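Local coordinates for protein pantothenate synthetase (Francisella tularensis subsp. tularensis, PDB 3N8H) that probably joins pantoate to beta-alanine at the cost of ATP, through a pantoyl-adenylate intermediate, to make pantothenate, at residues F28-G33 against L147-K152; Q24-V29 against V52-I57. One frame throughout, in Å; residues are numbered along the deposited sequence. Where two conformers were deposited one is given.

Interaction 1. Residues F28-G33 against L147-K152; sequences FVPTMG and LYLGEK. With AMP (adenosine monophosphate), chain D; PRO (proline), chain C.
Leu-147 lies beside Phe-28, the two side chains pointing the same way from neighbouring parallel strands. Its CG is anti to the backbone N (chi1 180°), and its CD1 reaches CD1 of the Phe-28 ring at 3.7 Å. Leu-147 CD1 also meets Pro-30 CD at 3.5 Å, so one branch touches both residues. Tyr-148 follows on the other face of the sheet. Tyr-148 N donates to Phe-28 O at 3.2 Å, nearly straight at 164°. That carbonyl oxygen also lies at the edge of the Tyr-148 ring, near its plane. Val-29 CG2 packs on Tyr-148 CB, while the phenol OH is hydrogen-bonded to Glu-49 and Asn-50. Beyond Tyr-148 the strands diverge, with 43° between their axes. A water bridges the parting strands: it donates to Tyr-148 O at 2.6 Å and to Pro-30 O, and hydrogen-bonds AMP O3'. At Leu-149, CD2 makes a looser contact with Pro-30 CG. Gly-150 N donates to AMP O3' at 2.9 Å, with a weaker bond to O2'. Gly-150 CA passes close beside N3 of the adenine, with no room for a CB. Lys-152, its chain bent at chi3, brings NZ to 3.1 Å from AMP N7; the amine is hydrogen-bonded to Leu-187 O and Ser-188 OG. On the facing segment Met-32 N donates to AMP O1P at 3.1 Å, and Thr-31 OG1 closes an ST turn by accepting from Gly-33 N. Selenomethionine Met-32 packs its CE on the bound proline. Nucleotide binding where parallel strands part at their C-terminal ends is characteristic of the HUP clan. Each segment thus gives the nucleotide a backbone N-H, one to the ribose and one to the phosphate, and the water links both strands to the ribose.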
loop_
_atom_site.group_PDB
_atom_site.type_symbol
_atom_site.label_atom_id
_atom_site.label_comp_id
_atom_site.label_asym_id
_atom_site.label_seq_id
_atom_site.Cartn_x
_atom_site.Cartn_y
_atom_site.Cartn_z
ATOM N N PHE A 28 -4.264 -16.630 -10.740
ATOM C CA PHE A 28 -5.091 -15.431 -10.800
ATOM C C PHE A 28 -4.791 -14.608 -12.048
ATOM O O PHE A 28 -3.636 -14.292 -12.329
ATOM C CB PHE A 28 -4.880 -14.584 -9.543
ATOM C CG PHE A 28 -5.604 -13.245 -9.572
ATOM C CD1 PHE A 28 -4.986 -12.096 -9.093
ATOM C CD2 PHE A 28 -6.889 -13.142 -10.086
ATOM C CE1 PHE A 28 -5.644 -10.862 -9.118
ATOM C CE2 PHE A 28 -7.566 -11.910 -10.111
ATOM C CZ PHE A 28 -6.949 -10.779 -9.623
ATOM N N VAL A 29 -5.822 -14.259 -12.801
ATOM C CA VAL A 29 -5.623 -13.399 -13.966
ATOM C C VAL A 29 -6.474 -12.123 -13.844
ATOM O O VAL A 29 -7.649 -12.151 -14.124
ATOM C CB VAL A 29 -5.975 -14.122 -15.294
ATOM C CG1 VAL A 29 -5.695 -13.195 -16.500
ATOM C CG2 VAL A 29 -5.172 -15.434 -15.483
ATOM N N PRO A 30 -5.877 -11.000 -13.406
ATOM C CA PRO A 30 -6.685 -9.768 -13.306
ATOM C C PRO A 30 -6.883 -9.152 -14.689
ATOM O O PRO A 30 -5.969 -9.188 -15.518
ATOM C CB PRO A 30 -5.819 -8.838 -12.424
ATOM C CG PRO A 30 -4.381 -9.301 -12.699
ATOM C CD PRO A 30 -4.491 -10.816 -12.942
ATOM N N THR A 31 -8.056 -8.587 -14.949
ATOM C CA THR A 31 -8.302 -7.930 -16.247
ATOM C C THR A 31 -9.290 -6.803 -16.006
ATOM O O THR A 31 -9.829 -6.673 -14.912
ATOM C CB THR A 31 -8.906 -8.922 -17.311
ATOM O OG1 THR A 31 -10.332 -8.990 -17.186
ATOM C CG2 THR A 31 -8.348 -10.345 -17.154
HETATM N N MSE A 32 -9.546 -6.005 -17.031
HETATM C CA MSE A 32 -10.586 -4.977 -16.970
HETATM C C MSE A 32 -11.704 -5.335 -17.969
HETATM O O MSE A 32 -12.404 -4.468 -18.472
HETATM C CB MSE A 32 -10.011 -3.582 -17.241
HETATM C CG MSE A 32 -8.736 -3.258 -16.418
HETATM SE SE MSE A 32 -8.499 -1.336 -16.093
HETATM C CE MSE A 32 -8.271 -0.770 -17.953
ATOM N N GLY A 33 -11.871 -6.622 -18.254
ATOM C CA GLY A 33 -13.007 -7.069 -19.050
ATOM C C GLY A 33 -12.780 -6.883 -20.545
ATOM O O GLY A 33 -11.657 -6.585 -20.963
ATOM N N LEU A 147 0.388 -15.442 -10.294
ATOM C CA LEU A 147 -0.190 -14.269 -10.956
ATOM C C LEU A 147 0.287 -14.205 -12.408
ATOM O O LEU A 147 1.481 -14.265 -12.663
ATOM C CB LEU A 147 0.238 -12.974 -10.240
ATOM C CG LEU A 147 -0.289 -11.653 -10.828
ATOM C CD1 LEU A 147 -1.808 -11.641 -10.848
ATOM C CD2 LEU A 147 0.277 -10.398 -10.068
ATOM N N TYR A 148 -0.647 -14.047 -13.345
ATOM C CA TYR A 148 -0.321 -14.030 -14.785
ATOM C C TYR A 148 -0.509 -12.625 -15.367
ATOM O O TYR A 148 -1.578 -12.027 -15.227
ATOM C CB TYR A 148 -1.151 -15.108 -15.545
ATOM C CG TYR A 148 -0.811 -16.480 -14.998
ATOM C CD1 TYR A 148 0.154 -17.266 -15.595
ATOM C CD2 TYR A 148 -1.370 -16.921 -13.822
ATOM C CE1 TYR A 148 0.533 -18.491 -15.050
ATOM C CE2 TYR A 148 -1.011 -18.135 -13.275
ATOM C CZ TYR A 148 -0.059 -18.914 -13.881
ATOM O OH TYR A 148 0.272 -20.134 -13.306
ATOM N N LEU A 149 0.566 -12.107 -15.975
ATOM C CA LEU A 149 0.626 -10.752 -16.503
ATOM C C LEU A 149 1.177 -10.790 -17.926
ATOM O O LEU A 149 2.022 -11.634 -18.245
ATOM C CB LEU A 149 1.543 -9.864 -15.636
ATOM C CG LEU A 149 1.227 -9.617 -14.152
ATOM C CD1 LEU A 149 2.310 -8.753 -13.522
ATOM C CD2 LEU A 149 -0.147 -8.955 -13.991
ATOM N N GLY A 150 0.708 -9.872 -18.776
ATOM C CA GLY A 150 1.193 -9.790 -20.138
ATOM C C GLY A 150 2.434 -8.896 -20.227
ATOM O O GLY A 150 2.516 -7.830 -19.607
ATOM N N GLU A 151 3.414 -9.342 -21.000
ATOM C CA GLU A 151 4.615 -8.555 -21.257
ATOM C C GLU A 151 4.317 -7.192 -21.923
ATOM O O GLU A 151 5.087 -6.221 -21.794
ATOM C CB GLU A 151 5.550 -9.379 -22.139
ATOM C CG GLU A 151 6.810 -8.673 -22.551
ATOM C CD GLU A 151 7.587 -9.483 -23.553
ATOM O OE1 GLU A 151 7.491 -9.183 -24.762
ATOM O OE2 GLU A 151 8.274 -10.434 -23.126
ATOM N N LYS A 152 3.203 -7.110 -22.634
ATOM C CA LYS A 152 2.874 -5.871 -23.345
ATOM C C LYS A 152 2.877 -4.649 -22.435
ATOM O O LYS A 152 3.270 -3.558 -22.845
ATOM C CB LYS A 152 1.508 -5.981 -24.011
ATOM C CG LYS A 152 1.270 -4.868 -25.027
ATOM C CD LYS A 152 -0.137 -4.897 -25.557
ATOM C CE LYS A 152 -1.033 -4.078 -24.689
ATOM N NZ LYS A 152 -2.436 -4.523 -24.864
HETATM P P AMP D . -6.050 -5.170 -19.370
HETATM O O1P AMP D . -7.385 -5.905 -19.299
HETATM O O2P AMP D . -5.711 -4.529 -20.681
HETATM O O3P AMP D . -5.814 -4.274 -18.209
HETATM O "O5'" AMP D . -4.979 -6.389 -19.354
HETATM C "C5'" AMP D . -5.070 -7.479 -18.436
HETATM C "C4'" AMP D . -3.849 -8.357 -18.550
HETATM O "O4'" AMP D . -3.782 -8.902 -19.906
HETATM C "C3'" AMP D . -2.518 -7.625 -18.301
HETATM O "O3'" AMP D . -1.582 -8.518 -17.674
HETATM C "C2'" AMP D . -2.058 -7.310 -19.719
HETATM O "O2'" AMP D . -0.671 -7.064 -19.884
HETATM C "C1'" AMP D . -2.524 -8.557 -20.467
HETATM N N9 AMP D . -2.619 -8.340 -21.916
HETATM C C8 AMP D . -3.272 -7.323 -22.525
HETATM N N7 AMP D . -3.123 -7.404 -23.877
HETATM C C5 AMP D . -2.336 -8.479 -24.136
HETATM C C6 AMP D . -1.794 -9.123 -25.352
HETATM N N6 AMP D . -2.065 -8.594 -26.557
HETATM N N1 AMP D . -1.031 -10.223 -25.224
HETATM C C2 AMP D . -0.751 -10.716 -23.994
HETATM N N3 AMP D . -1.215 -10.189 -22.840
HETATM C C4 AMP D . -2.007 -9.086 -22.844
HETATM N N PRO C . -4.513 -1.751 -19.272
HETATM C CA PRO C . -4.594 -0.897 -18.090
HETATM C C PRO C . -5.175 0.469 -18.459
HETATM O O PRO C . -5.340 0.754 -19.652
HETATM C CB PRO C . -3.131 -0.763 -17.666
HETATM C CG PRO C . -2.508 -2.045 -18.109
HETATM C CD PRO C . -3.212 -2.431 -19.385
HETATM O O HOH W 1 -3.066 -9.932 -15.792
#

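Interaction 2. Residues Q24-V29 against V52-I57; sequences QKIGFV and VVIVSI
Residues 24-29 and 52-57 pair as adjacent parallel strands inside the six-stranded sheet, their axes 4.6 Å apart and 20° from parallel. Five backbone hydrogen bonds join them. Gly-27 turns both its N and its O to strand 52-57: its N donates to Val-52 O at 2.7 Å, and its O accepts from Ile-54 N at 2.8 Å. Val-29 N continues the pattern to Ile-54 O. The last bond, Ser-56 N to Val-29 O, is longer at 3.2 Å, and its donor stands above the carbonyl plane. The strands belong to a beta-alpha-beta unit whose crossover helix, 37-49, covers the face bearing Val-29, Val-53 and Val-55. On that face Val-55 CG2 packs against Val-29 CB. The other face carries Ile-26, Phe-28, Val-52 and Ile-54. Ile-54 touches two neighbours there: CD1 meets Ile-26 CG2 at 3.7 Å, and CG2 meets Phe-28 CD2 at 3.8 Å. Further on, Ser-56 OG sits between the backbone N and carbonyl carbon (chi1 61°), which brings it to the edge of the Phe-28 ring, 3.2 Å from CZ. At the start, Val-52 CG2 lies against the extended Gln-24 chain, near CB and CD.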
loop_
_atom_site.group_PDB
_atom_site.type_symbol
_atom_site.label_atom_id
_atom_site.label_comp_id
_atom_site.label_asym_id
_atom_site.label_seq_id
_atom_site.Cartn_x
_atom_site.Cartn_y
_atom_site.Cartn_z
ATOM N N GLN A 24 -4.637 -27.016 -3.276
ATOM C CA GLN A 24 -5.028 -26.501 -4.581
ATOM C C GLN A 24 -4.228 -25.259 -4.952
ATOM O O GLN A 24 -4.298 -24.245 -4.273
ATOM C CB GLN A 24 -6.536 -26.215 -4.608
ATOM C CG GLN A 24 -7.385 -27.478 -4.480
ATOM C CD GLN A 24 -8.872 -27.198 -4.540
ATOM O OE1 GLN A 24 -9.601 -27.820 -5.314
ATOM N NE2 GLN A 24 -9.331 -26.254 -3.725
ATOM N N LYS A 25 -3.445 -25.370 -6.021
ATOM C CA LYS A 25 -2.722 -24.232 -6.565
ATOM C C LYS A 25 -3.732 -23.269 -7.169
ATOM O O LYS A 25 -4.569 -23.670 -7.984
ATOM C CB LYS A 25 -1.743 -24.681 -7.646
ATOM C CG LYS A 25 -0.666 -25.629 -7.161
ATOM C CD LYS A 25 0.718 -25.140 -7.589
ATOM C CE LYS A 25 0.998 -23.735 -7.043
ATOM N NZ LYS A 25 2.372 -23.217 -7.363
ATOM N N ILE A 26 -3.653 -22.005 -6.765
ATOM C CA ILE A 26 -4.555 -20.978 -7.273
ATOM C C ILE A 26 -3.831 -20.059 -8.252
ATOM O O ILE A 26 -2.798 -19.460 -7.919
ATOM C CB ILE A 26 -5.125 -20.133 -6.136
ATOM C CG1 ILE A 26 -5.687 -21.035 -5.037
ATOM C CG2 ILE A 26 -6.190 -19.168 -6.671
ATOM C CD1 ILE A 26 -6.416 -20.292 -3.945
ATOM N N GLY A 27 -4.373 -19.956 -9.460
ATOM C CA GLY A 27 -3.881 -19.002 -10.442
ATOM C C GLY A 27 -4.828 -17.821 -10.619
ATOM O O GLY A 27 -6.052 -17.978 -10.645
ATOM N N PHE A 28 -4.264 -16.630 -10.740
ATOM C CA PHE A 28 -5.091 -15.431 -10.800
ATOM C C PHE A 28 -4.791 -14.608 -12.048
ATOM O O PHE A 28 -3.636 -14.292 -12.329
ATOM C CB PHE A 28 -4.880 -14.584 -9.543
ATOM C CG PHE A 28 -5.604 -13.245 -9.572
ATOM C CD1 PHE A 28 -4.986 -12.096 -9.093
ATOM C CD2 PHE A 28 -6.889 -13.142 -10.086
ATOM C CE1 PHE A 28 -5.644 -10.862 -9.118
ATOM C CE2 PHE A 28 -7.566 -11.910 -10.111
ATOM C CZ PHE A 28 -6.949 -10.779 -9.623
ATOM N N VAL A 29 -5.822 -14.259 -12.801
ATOM C CA VAL A 29 -5.623 -13.399 -13.966
ATOM C C VAL A 29 -6.474 -12.123 -13.844
ATOM O O VAL A 29 -7.649 -12.151 -14.124
ATOM C CB VAL A 29 -5.975 -14.122 -15.294
ATOM C CG1 VAL A 29 -5.695 -13.195 -16.500
ATOM C CG2 VAL A 29 -5.172 -15.434 -15.483
ATOM N N VAL A 52 -7.038 -24.246 -9.513
ATOM C CA VAL A 52 -8.103 -23.258 -9.463
ATOM C C VAL A 52 -7.644 -21.993 -10.171
ATOM O O VAL A 52 -6.571 -21.456 -9.882
ATOM C CB VAL A 52 -8.483 -22.917 -8.022
ATOM C CG1 VAL A 52 -9.677 -21.972 -7.982
ATOM C CG2 VAL A 52 -8.761 -24.190 -7.236
ATOM N N VAL A 53 -8.449 -21.532 -11.120
ATOM C CA VAL A 53 -8.151 -20.282 -11.810
ATOM C C VAL A 53 -9.247 -19.292 -11.498
ATOM O O VAL A 53 -10.453 -19.612 -11.562
ATOM C CB VAL A 53 -7.995 -20.466 -13.356
ATOM C CG1 VAL A 53 -7.761 -19.103 -14.067
ATOM C CG2 VAL A 53 -6.851 -21.406 -13.654
ATOM N N ILE A 54 -8.796 -18.105 -11.122
ATOM C CA ILE A 54 -9.638 -16.965 -10.838
ATOM C C ILE A 54 -9.329 -15.880 -11.847
ATOM O O ILE A 54 -8.159 -15.550 -12.095
ATOM C CB ILE A 54 -9.312 -16.372 -9.447
ATOM C CG1 ILE A 54 -9.561 -17.398 -8.342
ATOM C CG2 ILE A 54 -10.079 -15.070 -9.208
ATOM C CD1 ILE A 54 -9.069 -16.927 -6.966
ATOM N N VAL A 55 -10.372 -15.305 -12.421
ATOM C CA VAL A 55 -10.209 -14.165 -13.320
ATOM C C VAL A 55 -11.006 -13.008 -12.729
ATOM O O VAL A 55 -12.165 -13.191 -12.352
ATOM C CB VAL A 55 -10.720 -14.504 -14.740
ATOM C CG1 VAL A 55 -10.826 -13.245 -15.614
ATOM C CG2 VAL A 55 -9.819 -15.567 -15.402
ATOM N N SER A 56 -10.387 -11.839 -12.595
ATOM C CA SER A 56 -11.149 -10.669 -12.169
ATOM C C SER A 56 -11.478 -9.812 -13.399
ATOM O O SER A 56 -10.756 -9.827 -14.397
ATOM C CB SER A 56 -10.439 -9.846 -11.071
ATOM O OG SER A 56 -9.162 -9.316 -11.469
ATOM N N ILE A 57 -12.603 -9.122 -13.327
ATOM C CA ILE A 57 -12.963 -8.096 -14.284
ATOM C C ILE A 57 -13.418 -6.910 -13.463
ATOM O O ILE A 57 -14.412 -6.974 -12.715
ATOM C CB ILE A 57 -14.093 -8.542 -15.218
ATOM C CG1 ILE A 57 -13.595 -9.636 -16.170
ATOM C CG2 ILE A 57 -14.671 -7.345 -16.006
ATOM C CD1 ILE A 57 -14.706 -10.206 -17.056
#

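Strand 26-31 enters both contacts and stands between its two partners in the sheet. From the N terminus, interaction 2 closes first: the chain leaves 24-29, passes through helix 37-49 and returns as strand 52-57. Interaction 1 closes much later, 114 residues after the end of 28-33, when strand 146-150 pairs along the other edge of strand 26-31. The loops share their starting strand, so they are neither cleanly nested nor cleanly crossed; most of the shorter one runs inside the longer. Phe-28 and Val-29 belong to both. The contacts also meet directly, where Thr-31 OG1 probably hydrogen-bonds Ser-56 O. Together they tie the beta-alpha-beta unit to strand 146-150 beside the nucleotide.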